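Local atomic coordinates of cellulose biosynthesis protein BcsG (Salmonella typhimurium LT2, PDB entry 5OLT), a protein that is required for cellulose biosynthesis, represented here by its zinc-binding extramembrane domain of the alkaline phosphatase family. Residues Gly98-Ser102 with Arg282-Ser286; Gly115-His119 with Val354-Ala358. All blocks are in the same frame, centred on the assembly; numbering follows the deposited sequence. Where two conformers were deposited one is given.

Overall arrangement
From the N terminus, residues 98-102 come first, linking strand 90-96 of the large mixed sheet to helix 102-110, and residues 115-119 follow ahead of helix 119-122. Contact 1 then closes a loop of 179 residues when 282-286, in the long connection after strand 259-265, returns to 98-102. Contact 2 closes a longer one when 354-358, which holds the outermost strand 355-357 of the four-stranded antiparallel sheet, meets 115-119. The two loops cross rather than nest. Their centres lie about 10 Å apart and they touch: Gly98 O is 2.8 Å from Glu356 N, and Thr99 OG1 lies 2.7 Å from Asn357 OD1. Together they tie the zinc-site loops to the C-terminal sheet.

Contact 1 (Gly98-Ser102 with Arg282-Ser286); sequences GTSYS and RDIPS. With ZN (zinc ion), chain B; CIT (citric acid), chain D.
The Tyr101 ring offers its edge to the other segment, with Arg282 NH1 and Asp283 OD1 both lying near the ring plane. Ring and guanidinium planes stand 72° apart, so the two groups are not stacked. From the phenol, OH donates to OD1 of Asp283 over 2.5 Å, reaching the lone pair directed away from the other carboxylate oxygen. The edge of the Arg282 guanidinium is used just as fully: NH1 gives one hydrogen to Ser100 O at 2.9 Å and the other to O6 of a bound citrate at 2.8 Å, the latter nearly straight (174°), while NH2 reaches citrate O3 at 3.0 Å. With two acceptors on NH1 and one of them a backbone carbonyl, the group's rotation is fixed and its charge is turned to the anion. Its chain runs extended from CG to NE, carrying the charge from the backbone to the zinc site. In return Ser100 OG donates to Arg282 O (2.6 Å), and Pro285, centre of an inverse gamma turn, lays CB against that hydroxyl. Two residues after Ser100, Ser102 binds zinc through OG at 2.0 Å, together with Cys67, Glu266 and His267, and gives its N-H to citrate O6. A metal-bound serine at a helix start recalls the nucleophile of alkaline phosphatases; the citrate beside the zinc is probably from the crystallisation liquor. Tyr101 occupies the N-cap position of helix 102-110, and Ser286 caps helix 287-290 with its side chain, while Pro285 rests on Ser355 and Asn357 of strand 355-357 and on strand 360-365.

Contact 2 (Gly115-His119 with Val354-Ala358); sequences GQPSH and VSENA
His119 lays one ring face over the peptide joining Asn357 to Ala358: the amide N of Ala358 sits above the ring centre, and CD2 comes within 3.4 Å of Ala358 CA. CG stands anti to the backbone N (chi1 -176°) and the ring is turned about perpendicular at CB (chi2 87°), which lays it flat along the strand end and brings Ala358 CB to 3.7 Å from NE2. At the ring edge, water 3 lies in plane with ND1 at 2.8 Å and passes a hydrogen to Glu356 O. Tyr123 meets the same ring at an inclination. Glu356 stretches its chain beyond CG towards the helix start, where OE1 takes the backbone N-H of His119 at 2.9 Å, well above the carboxylate plane. OE2 is held by Tyr38 OH of helix 27-42 and, at 2.6 Å, by water 2. An acid here thus meets the amino end of helix 119-122, whose N-cap is Ser118, its OG bonded to Arg121 N; the helix dipole would probably favour the charged form. The receiving strand, 355-357, is an outermost one of the four-stranded antiparallel sheet and pairs with 360-365, while the donating loop follows Cys114, disulfide-bonded to Cys130. Gln116, likewise extended, points NE2 at Val354 O (2.8 Å), approaching from above the carbonyl plane though the oxygen lies close to the amide plane. NE2 also donates to water 2, which in turn bonds to Pro117 O. Val354 CB packs against this amide nitrogen, and Val354 leans on Trp33 and Phe37 of helix 27-42.

Contact 1 (Gly98-Ser102 with Arg282-Ser286)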
loop_
_atom_site.group_PDB
_atom_site.type_symbol
_atom_site.label_atom_id
_atom_site.label_comp_id
_atom_site.label_asym_id
_atom_site.label_seq_id
_atom_site.Cartn_x
_atom_site.Cartn_y
_atom_site.Cartn_z
ATOM N N GLY A 98 2.127 -2.398 8.061
ATOM C CA GLY A 98 1.297 -3.080 9.060
ATOM C C GLY A 98 1.615 -4.544 9.305
ATOM O O GLY A 98 0.968 -5.131 10.172
ATOM N N THR A 99 2.557 -5.121 8.543
ATOM C CA THR A 99 2.848 -6.568 8.609
ATOM C C THR A 99 4.060 -6.852 7.784
ATOM O O THR A 99 4.493 -5.990 6.973
ATOM C CB THR A 99 1.637 -7.374 8.079
ATOM O OG1 THR A 99 1.916 -8.775 8.197
ATOM C CG2 THR A 99 1.330 -7.027 6.621
ATOM N N SER A 100 4.654 -8.030 7.990
ATOM C CA SER A 100 5.787 -8.410 7.160
ATOM C C SER A 100 5.526 -9.636 6.292
ATOM O O SER A 100 6.491 -10.141 5.692
ATOM C CB SER A 100 7.046 -8.560 7.976
ATOM O OG SER A 100 6.890 -9.502 9.023
ATOM N N TYR A 101 4.257 -10.065 6.181
ATOM C CA TYR A 101 3.900 -11.208 5.327
ATOM C C TYR A 101 2.972 -10.785 4.211
ATOM O O TYR A 101 2.190 -9.843 4.368
ATOM C CB TYR A 101 3.227 -12.305 6.163
ATOM C CG TYR A 101 4.127 -12.995 7.194
ATOM C CD1 TYR A 101 5.479 -13.243 6.950
ATOM C CD2 TYR A 101 3.572 -13.473 8.368
ATOM C CE1 TYR A 101 6.277 -13.914 7.892
ATOM C CE2 TYR A 101 4.333 -14.179 9.296
ATOM C CZ TYR A 101 5.682 -14.386 9.057
ATOM O OH TYR A 101 6.406 -15.089 10.028
ATOM N N SER A 102 3.046 -11.504 3.081
ATOM C CA SER A 102 2.342 -11.081 1.880
ATOM C C SER A 102 0.827 -11.153 1.982
ATOM O O SER A 102 0.132 -10.199 1.599
ATOM C CB SER A 102 2.764 -11.959 0.699
ATOM O OG SER A 102 4.175 -11.940 0.518
ATOM N N ARG A 282 12.097 -12.316 8.150
ATOM C CA ARG A 282 11.138 -11.200 8.389
ATOM C C ARG A 282 9.934 -11.691 9.202
ATOM O O ARG A 282 8.819 -11.259 9.009
ATOM C CB ARG A 282 10.765 -10.502 7.059
ATOM C CG ARG A 282 10.293 -11.452 5.985
ATOM C CD ARG A 282 9.864 -10.651 4.768
ATOM N NE ARG A 282 9.754 -11.532 3.607
ATOM C CZ ARG A 282 8.673 -12.207 3.233
ATOM N NH1 ARG A 282 7.513 -12.114 3.885
ATOM N NH2 ARG A 282 8.769 -13.036 2.176
ATOM N N ASP A 283 10.176 -12.594 10.157
ATOM C CA ASP A 283 9.061 -13.068 10.994
ATOM C C ASP A 283 8.606 -12.051 12.019
ATOM O O ASP A 283 7.472 -12.140 12.510
ATOM C CB ASP A 283 9.425 -14.412 11.645
ATOM C CG ASP A 283 9.702 -15.454 10.573
ATOM O OD1 ASP A 283 8.827 -15.665 9.668
ATOM O OD2 ASP A 283 10.820 -15.954 10.548
ATOM N N ILE A 284 9.481 -11.113 12.363
ATOM C CA ILE A 284 9.104 -9.987 13.216
ATOM C C ILE A 284 8.975 -8.758 12.324
ATOM O O ILE A 284 9.899 -8.430 11.584
ATOM C CB ILE A 284 10.125 -9.758 14.341
ATOM C CG1 ILE A 284 10.265 -11.039 15.226
ATOM C CG2 ILE A 284 9.743 -8.544 15.177
ATOM C CD1 ILE A 284 8.972 -11.466 15.916
ATOM N N PRO A 285 7.811 -8.081 12.355
ATOM C CA PRO A 285 7.587 -6.953 11.408
ATOM C C PRO A 285 8.222 -5.665 11.942
ATOM O O PRO A 285 7.557 -4.774 12.498
ATOM C CB PRO A 285 6.068 -6.895 11.311
ATOM C CG PRO A 285 5.619 -7.319 12.694
ATOM C CD PRO A 285 6.592 -8.407 13.127
ATOM N N SER A 286 9.549 -5.625 11.836
ATOM C CA SER A 286 10.324 -4.500 12.331
ATOM C C SER A 286 10.058 -3.220 11.550
ATOM O O SER A 286 9.584 -3.277 10.413
ATOM C CB SER A 286 11.804 -4.856 12.219
ATOM O OG SER A 286 12.155 -4.846 10.844
HETATM ZN ZN ZN B . 5.334 -10.399 -0.005
HETATM C C1 CIT D . 2.377 -15.212 4.102
HETATM O O1 CIT D . 1.996 -14.560 3.122
HETATM O O2 CIT D . 1.558 -15.486 5.011
HETATM C C2 CIT D . 3.822 -15.689 4.263
HETATM C C3 CIT D . 4.732 -15.750 3.015
HETATM O O7 CIT D . 4.265 -16.647 1.996
HETATM C C4 CIT D . 6.110 -16.273 3.475
HETATM C C5 CIT D . 7.148 -16.445 2.374
HETATM O O3 CIT D . 7.281 -15.546 1.525
HETATM O O4 CIT D . 7.900 -17.453 2.351
HETATM C C6 CIT D . 4.849 -14.410 2.340
HETATM O O5 CIT D . 4.621 -14.279 1.080
HETATM O O6 CIT D . 5.186 -13.452 3.054
HETATM O O HOH W 1 6.550 -12.466 0.699
#

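Contact 2 (Gly115-His119 with Val354-Ala358)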
loop_
_atom_site.group_PDB
_atom_site.type_symbol
_atom_site.label_atom_id
_atom_site.label_comp_id
_atom_site.label_asym_id
_atom_site.label_seq_id
_atom_site.Cartn_x
_atom_site.Cartn_y
_atom_site.Cartn_z
ATOM N N GLY A 115 -10.190 1.765 9.384
ATOM C CA GLY A 115 -8.985 1.804 10.176
ATOM C C GLY A 115 -8.341 0.428 10.383
ATOM O O GLY A 115 -8.873 -0.633 10.012
ATOM N N GLN A 116 -7.146 0.473 10.923
ATOM C CA GLN A 116 -6.297 -0.713 10.995
ATOM C C GLN A 116 -6.818 -1.754 12.002
ATOM O O GLN A 116 -6.934 -1.425 13.187
ATOM C CB GLN A 116 -4.913 -0.250 11.443
ATOM C CG GLN A 116 -3.921 -1.408 11.485
ATOM C CD GLN A 116 -2.479 -0.970 11.598
ATOM O OE1 GLN A 116 -2.083 0.017 10.989
ATOM N NE2 GLN A 116 -1.681 -1.714 12.318
ATOM N N PRO A 117 -7.023 -3.003 11.557
ATOM C CA PRO A 117 -7.437 -4.065 12.496
ATOM C C PRO A 117 -6.266 -4.828 13.087
ATOM O O PRO A 117 -5.160 -4.857 12.531
ATOM C CB PRO A 117 -8.197 -5.030 11.596
ATOM C CG PRO A 117 -7.553 -4.906 10.242
ATOM C CD PRO A 117 -7.151 -3.439 10.146
ATOM N N SER A 118 -6.522 -5.511 14.202
ATOM C CA SER A 118 -5.589 -6.542 14.674
ATOM C C SER A 118 -5.443 -7.636 13.634
ATOM O O SER A 118 -6.294 -7.792 12.738
ATOM C CB SER A 118 -6.092 -7.141 16.001
ATOM O OG SER A 118 -7.317 -7.830 15.750
ATOM N N HIS A 119 -4.358 -8.407 13.758
ATOM C CA HIS A 119 -4.161 -9.509 12.867
ATOM C C HIS A 119 -5.347 -10.509 12.888
ATOM O O HIS A 119 -5.780 -10.958 11.827
ATOM C CB HIS A 119 -2.836 -10.203 13.170
ATOM C CG HIS A 119 -2.523 -11.301 12.221
ATOM N ND1 HIS A 119 -1.862 -11.091 11.029
ATOM C CD2 HIS A 119 -2.802 -12.622 12.273
ATOM C CE1 HIS A 119 -1.709 -12.247 10.402
ATOM N NE2 HIS A 119 -2.279 -13.196 11.138
ATOM N N VAL A 354 2.003 0.646 13.720
ATOM C CA VAL A 354 1.787 -0.612 14.428
ATOM C C VAL A 354 1.804 -1.704 13.375
ATOM O O VAL A 354 1.154 -1.576 12.333
ATOM C CB VAL A 354 0.414 -0.594 15.126
ATOM C CG1 VAL A 354 0.088 -1.969 15.721
ATOM C CG2 VAL A 354 0.384 0.528 16.179
ATOM N N SER A 355 2.547 -2.779 13.631
ATOM C CA SER A 355 2.627 -3.866 12.658
ATOM C C SER A 355 2.456 -5.197 13.357
ATOM O O SER A 355 2.887 -5.355 14.521
ATOM C CB SER A 355 3.984 -3.855 11.942
ATOM O OG SER A 355 4.167 -2.612 11.291
ATOM N N GLU A 356 1.833 -6.136 12.664
ATOM C CA GLU A 356 1.566 -7.434 13.265
ATOM C C GLU A 356 1.644 -8.538 12.305
ATOM O O GLU A 356 1.323 -8.385 11.124
ATOM C CB GLU A 356 0.107 -7.519 13.789
ATOM C CG GLU A 356 -0.335 -6.391 14.624
ATOM C CD GLU A 356 -1.656 -6.645 15.302
ATOM O OE1 GLU A 356 -2.117 -7.825 15.507
ATOM O OE2 GLU A 356 -2.193 -5.600 15.657
ATOM N N ASN A 357 2.080 -9.686 12.834
ATOM C CA ASN A 357 1.835 -10.988 12.193
ATOM C C ASN A 357 1.073 -11.802 13.263
ATOM O O ASN A 357 0.848 -11.296 14.354
ATOM C CB ASN A 357 3.155 -11.654 11.784
ATOM C CG ASN A 357 3.995 -10.799 10.831
ATOM O OD1 ASN A 357 3.480 -10.062 9.988
ATOM N ND2 ASN A 357 5.304 -10.950 10.925
ATOM N N ALA A 358 0.707 -13.054 12.989
ATOM C CA ALA A 358 -0.080 -13.861 13.952
ATOM C C ALA A 358 0.517 -13.860 15.345
ATOM O O ALA A 358 -0.211 -13.786 16.344
ATOM C CB ALA A 358 -0.268 -15.291 13.476
HETATM O O HOH W 2 -2.902 -3.743 13.923
HETATM O O HOH W 3 -1.270 -8.465 10.170
#